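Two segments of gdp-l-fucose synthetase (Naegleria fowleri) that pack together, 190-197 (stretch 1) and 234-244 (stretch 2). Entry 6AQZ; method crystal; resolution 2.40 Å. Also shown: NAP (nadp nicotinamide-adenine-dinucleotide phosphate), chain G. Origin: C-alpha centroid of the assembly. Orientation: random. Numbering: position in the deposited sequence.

Stretch 1, residues 190-197: PTNLFGPH
Stretch 2 234-244: LRQFLYSHDAA

Two short parallel strands that join edge to edge show how a backbone ladder, a few side chains and one helix start can fix a pair of segments in register. In this synthetase, the strand ending at Phe194 runs alongside the one ending at Tyr239, their axes 39° apart in direction and 4.7 Å at closest approach. Leu193 is level with Leu238 (CA to CA 4.9 Å) and Phe194 with Tyr239 (CA to CA 5.3 Å). Extended backbones support this pairing: phi/psi is -91/151 at Leu193, -148/160 at Phe194 and -116/121 at Leu238.

Backbone hydrogen bonds set the register. Leu238 N donates to Asn192 O at 2.7 Å, almost perfectly straight, and Phe194 N donates to Leu238 O at 3.2 Å, so Leu238 is gripped through both its amide and its carbonyl. The same oxygens receive CA-H contacts, Phe237 CA to Asn192 O at 3.4 Å and Leu193 CA to Leu238 O at 3.2 Å. The ladder then runs into the helix that begins at Ser240, with Tyr239 as N-cap: Ser240 N donates to Phe194 O at 2.8 Å, and Ser240 OG, at chi1 65° (p), adds a weak bond to Phe194 O at 3.3 Å. Within the helix, Ala243 N reaches Tyr239 O at 2.9 Å.

One side-chain amide extends the polar network. Asn192, chi1 m and chi2 -74°, supplies a donor for the Gln236 carbonyl, with ND2 2.7 Å from Gln236 O.

Apolar packing occupies both faces of the sheet. Leu193, Leu238 and Ala243 are buried, and the branched aliphatic leucines fill their face with no polar group to satisfy. Leu193 (m, t) places CD2 3.9 Å from Leu238 CB and 3.9 Å from the small Ala243 CB; Leu238 adopts t, p, and Thr191 CG2 (chi1 t) lies 3.6 Å from Leu238 CB. On the other face, Phe194 (chi1 p, chi2 -79°) folds its buried ring back over the partner strand. Tyr239 CA sits over one face of it, 4.0 Å from the centroid of the Phe194 ring, while Phe194 CE1 is 3.9 Å from Phe237 CB. The Tyr239 ring (chi1 t, chi2 30°) is slid aside, its centroid 5.5 Å from that of Phe194 and the planes at 29°, so the rings barely overlap.

Gly195, at phi/psi 148/-169, suits a turn where a CB would jam against the preceding carbonyl and lie 2.4 Å from Ser240 OG. Pro196 follows, its CD 4.1 Å from Tyr239 CE1 and its CG 3.8 Å from His241 NE2.

Stretch 1 also meets the cofactor: Leu193 N donates to NAP O7N at 3.2 Å. Altogether the two stretches bury 643 Å² between them.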

# COMPACT_ATOMS: atom_id res chain seq x y z
N PRO A 190 -19.18 1.36 -0.93
CA PRO A 190 -20.42 1.55 -0.19
C PRO A 190 -20.17 2.43 1.02
O PRO A 190 -19.07 2.50 1.56
CB PRO A 190 -20.85 0.13 0.19
CG PRO A 190 -19.59 -0.66 0.19
CD PRO A 190 -18.65 -0.01 -0.80
N THR A 191 -21.21 3.15 1.40
CA THR A 191 -21.23 3.94 2.61
C THR A 191 -21.64 3.04 3.78
O THR A 191 -21.45 1.82 3.73
CB THR A 191 -22.20 5.12 2.42
OG1 THR A 191 -21.91 6.14 3.38
CG2 THR A 191 -23.69 4.65 2.53
N ASN A 192 -22.12 3.62 4.88
CA ASN A 192 -22.62 2.86 6.02
C ASN A 192 -23.76 1.92 5.64
O ASN A 192 -24.87 2.36 5.33
CB ASN A 192 -23.09 3.81 7.12
CG ASN A 192 -22.04 4.84 7.45
OD1 ASN A 192 -21.04 4.52 8.10
ND2 ASN A 192 -22.22 6.07 6.98
N LEU A 193 -23.50 0.63 5.68
CA LEU A 193 -24.50 -0.37 5.38
C LEU A 193 -25.24 -0.81 6.65
O LEU A 193 -24.69 -0.75 7.75
CB LEU A 193 -23.87 -1.60 4.71
CG LEU A 193 -23.13 -1.39 3.38
CD1 LEU A 193 -22.73 -2.73 2.75
CD2 LEU A 193 -23.91 -0.51 2.43
N PHE A 194 -26.50 -1.22 6.48
CA PHE A 194 -27.21 -1.86 7.58
C PHE A 194 -28.18 -2.89 7.02
O PHE A 194 -28.57 -2.84 5.85
CB PHE A 194 -27.97 -0.84 8.46
CG PHE A 194 -29.10 -0.16 7.74
CD1 PHE A 194 -28.85 0.90 6.87
CD2 PHE A 194 -30.43 -0.61 7.91
CE1 PHE A 194 -29.90 1.53 6.20
CE2 PHE A 194 -31.48 0.00 7.23
CZ PHE A 194 -31.21 1.08 6.39
N GLY A 195 -28.58 -3.82 7.88
CA GLY A 195 -29.56 -4.79 7.48
C GLY A 195 -29.39 -6.13 8.14
O GLY A 195 -28.61 -6.31 9.09
N PRO A 196 -30.13 -7.11 7.64
CA PRO A 196 -30.09 -8.44 8.24
C PRO A 196 -28.73 -9.09 8.07
O PRO A 196 -27.96 -8.76 7.16
CB PRO A 196 -31.19 -9.22 7.49
CG PRO A 196 -31.55 -8.43 6.33
CD PRO A 196 -31.19 -6.99 6.63
N HIS A 197 -28.42 -10.00 9.00
CA HIS A 197 -27.16 -10.74 9.05
C HIS A 197 -25.95 -9.85 9.35
O HIS A 197 -24.82 -10.26 9.14
CB HIS A 197 -26.92 -11.52 7.77
CG HIS A 197 -27.98 -12.55 7.50
ND1 HIS A 197 -28.00 -13.78 8.12
CD2 HIS A 197 -29.06 -12.52 6.68
CE1 HIS A 197 -29.04 -14.47 7.69
NE2 HIS A 197 -29.69 -13.73 6.81
N LEU A 234 -24.64 13.93 11.41
CA LEU A 234 -25.36 13.52 10.21
C LEU A 234 -24.58 12.44 9.49
O LEU A 234 -23.37 12.56 9.30
CB LEU A 234 -25.58 14.71 9.28
CG LEU A 234 -26.55 15.80 9.76
CD1 LEU A 234 -26.38 17.05 8.93
CD2 LEU A 234 -27.97 15.29 9.65
N ARG A 235 -25.26 11.36 9.10
CA ARG A 235 -24.63 10.26 8.40
C ARG A 235 -25.51 9.79 7.26
O ARG A 235 -26.73 9.95 7.30
CB ARG A 235 -24.35 9.07 9.34
CG ARG A 235 -23.31 9.34 10.41
CD ARG A 235 -21.98 9.82 9.82
NE ARG A 235 -21.02 10.10 10.88
CZ ARG A 235 -20.71 11.32 11.31
NH1 ARG A 235 -21.26 12.40 10.76
NH2 ARG A 235 -19.83 11.46 12.29
N GLN A 236 -24.88 9.20 6.25
CA GLN A 236 -25.56 8.54 5.15
C GLN A 236 -25.60 7.04 5.43
O GLN A 236 -24.57 6.44 5.73
CB GLN A 236 -24.83 8.83 3.84
CG GLN A 236 -25.17 10.16 3.20
CD GLN A 236 -24.04 10.72 2.34
OE1 GLN A 236 -22.85 10.57 2.66
NE2 GLN A 236 -24.40 11.32 1.21
N PHE A 237 -26.79 6.44 5.36
CA PHE A 237 -27.00 5.02 5.67
C PHE A 237 -27.64 4.33 4.49
O PHE A 237 -28.69 4.77 4.01
CB PHE A 237 -27.89 4.82 6.91
CG PHE A 237 -27.27 5.30 8.20
CD1 PHE A 237 -26.33 4.53 8.87
CD2 PHE A 237 -27.61 6.54 8.74
CE1 PHE A 237 -25.75 4.96 10.04
CE2 PHE A 237 -27.04 6.98 9.91
CZ PHE A 237 -26.11 6.19 10.57
N LEU A 238 -27.04 3.23 4.04
CA LEU A 238 -27.51 2.52 2.86
C LEU A 238 -27.99 1.13 3.25
O LEU A 238 -27.21 0.34 3.79
CB LEU A 238 -26.42 2.43 1.78
CG LEU A 238 -26.84 1.80 0.45
CD1 LEU A 238 -28.01 2.59 -0.17
CD2 LEU A 238 -25.65 1.74 -0.50
N TYR A 239 -29.26 0.84 2.97
CA TYR A 239 -29.82 -0.49 3.20
C TYR A 239 -29.08 -1.54 2.39
O TYR A 239 -28.91 -1.39 1.17
CB TYR A 239 -31.31 -0.50 2.83
CG TYR A 239 -32.09 -1.73 3.24
CD1 TYR A 239 -31.74 -2.47 4.36
CD2 TYR A 239 -33.22 -2.12 2.52
CE1 TYR A 239 -32.48 -3.59 4.74
CE2 TYR A 239 -33.97 -3.23 2.89
CZ TYR A 239 -33.60 -3.97 4.00
OH TYR A 239 -34.32 -5.07 4.38
N SER A 240 -28.69 -2.63 3.04
CA SER A 240 -27.90 -3.64 2.35
C SER A 240 -28.61 -4.22 1.13
O SER A 240 -27.96 -4.53 0.13
CB SER A 240 -27.51 -4.74 3.33
OG SER A 240 -28.65 -5.42 3.79
N HIS A 241 -29.95 -4.38 1.18
CA HIS A 241 -30.62 -4.89 -0.02
C HIS A 241 -30.52 -3.89 -1.18
O HIS A 241 -30.33 -4.28 -2.34
CB HIS A 241 -32.08 -5.22 0.29
CG HIS A 241 -32.25 -6.36 1.23
ND1 HIS A 241 -33.48 -6.81 1.64
CD2 HIS A 241 -31.33 -7.15 1.84
CE1 HIS A 241 -33.33 -7.83 2.46
NE2 HIS A 241 -32.03 -8.05 2.61
N ASP A 242 -30.62 -2.59 -0.88
CA ASP A 242 -30.40 -1.58 -1.91
C ASP A 242 -28.95 -1.63 -2.42
O ASP A 242 -28.71 -1.60 -3.64
CB ASP A 242 -30.72 -0.20 -1.37
CG ASP A 242 -32.18 0.02 -1.16
OD1 ASP A 242 -33.00 -0.83 -1.58
OD2 ASP A 242 -32.50 1.08 -0.58
N ALA A 243 -27.98 -1.73 -1.51
CA ALA A 243 -26.58 -1.82 -1.93
C ALA A 243 -26.37 -3.04 -2.83
O ALA A 243 -25.60 -2.97 -3.80
CB ALA A 243 -25.66 -1.90 -0.72
N ALA A 244 -27.04 -4.15 -2.51
CA ALA A 244 -26.93 -5.36 -3.32
C ALA A 244 -27.47 -5.15 -4.74
O ALA A 244 -26.93 -5.72 -5.70
CB ALA A 244 -27.67 -6.52 -2.63
PA NAP G . -19.03 -8.82 7.36
O1A NAP G . -18.12 -8.69 8.54
O2A NAP G . -20.53 -8.73 7.51
O5B NAP G . -18.73 -10.22 6.53
C5B NAP G . -17.44 -10.14 6.06
C4B NAP G . -17.20 -11.43 5.22
O4B NAP G . -15.78 -11.68 5.03
C3B NAP G . -17.85 -12.70 5.90
O3B NAP G . -18.38 -13.55 4.91
C2B NAP G . -16.62 -13.42 6.46
O2B NAP G . -16.71 -14.76 6.44
C1B NAP G . -15.61 -13.07 5.28
N9A NAP G . -14.22 -13.32 5.66
C8A NAP G . -13.47 -12.62 6.58
N7A NAP G . -12.21 -13.10 6.70
C5A NAP G . -12.17 -14.17 5.83
C6A NAP G . -11.15 -15.07 5.51
N6A NAP G . -9.90 -14.95 6.13
N1A NAP G . -11.33 -16.04 4.59
C2A NAP G . -12.57 -16.07 4.03
N3A NAP G . -13.66 -15.29 4.24
C4A NAP G . -13.41 -14.32 5.16
O3 NAP G . -18.44 -7.58 6.42
PN NAP G . -19.55 -6.87 5.52
O1N NAP G . -20.30 -7.80 4.65
O2N NAP G . -20.19 -5.68 6.20
O5D NAP G . -18.59 -6.00 4.34
C5D NAP G . -18.08 -6.82 3.36
C4D NAP G . -17.39 -5.86 2.42
O4D NAP G . -18.13 -4.63 2.43
C3D NAP G . -15.95 -5.53 3.04
O3D NAP G . -15.01 -5.49 2.02
C2D NAP G . -16.16 -4.14 3.68
O2D NAP G . -15.06 -3.31 3.61
C1D NAP G . -17.25 -3.55 2.74
N1N NAP G . -17.96 -2.42 3.41
C2N NAP G . -18.87 -2.62 4.44
C3N NAP G . -19.48 -1.54 5.06
C7N NAP G . -20.45 -1.78 6.18
O7N NAP G . -20.95 -0.85 6.83
N7N NAP G . -20.80 -3.09 6.51
C4N NAP G . -19.19 -0.14 4.67
C5N NAP G . -18.19 -0.03 3.57
C6N NAP G . -17.64 -1.10 3.00
P2B NAP G . -17.43 -15.56 7.95
O1X NAP G . -18.84 -15.07 7.84
O2X NAP G . -17.17 -17.03 7.61
O3X NAP G . -16.56 -14.93 9.01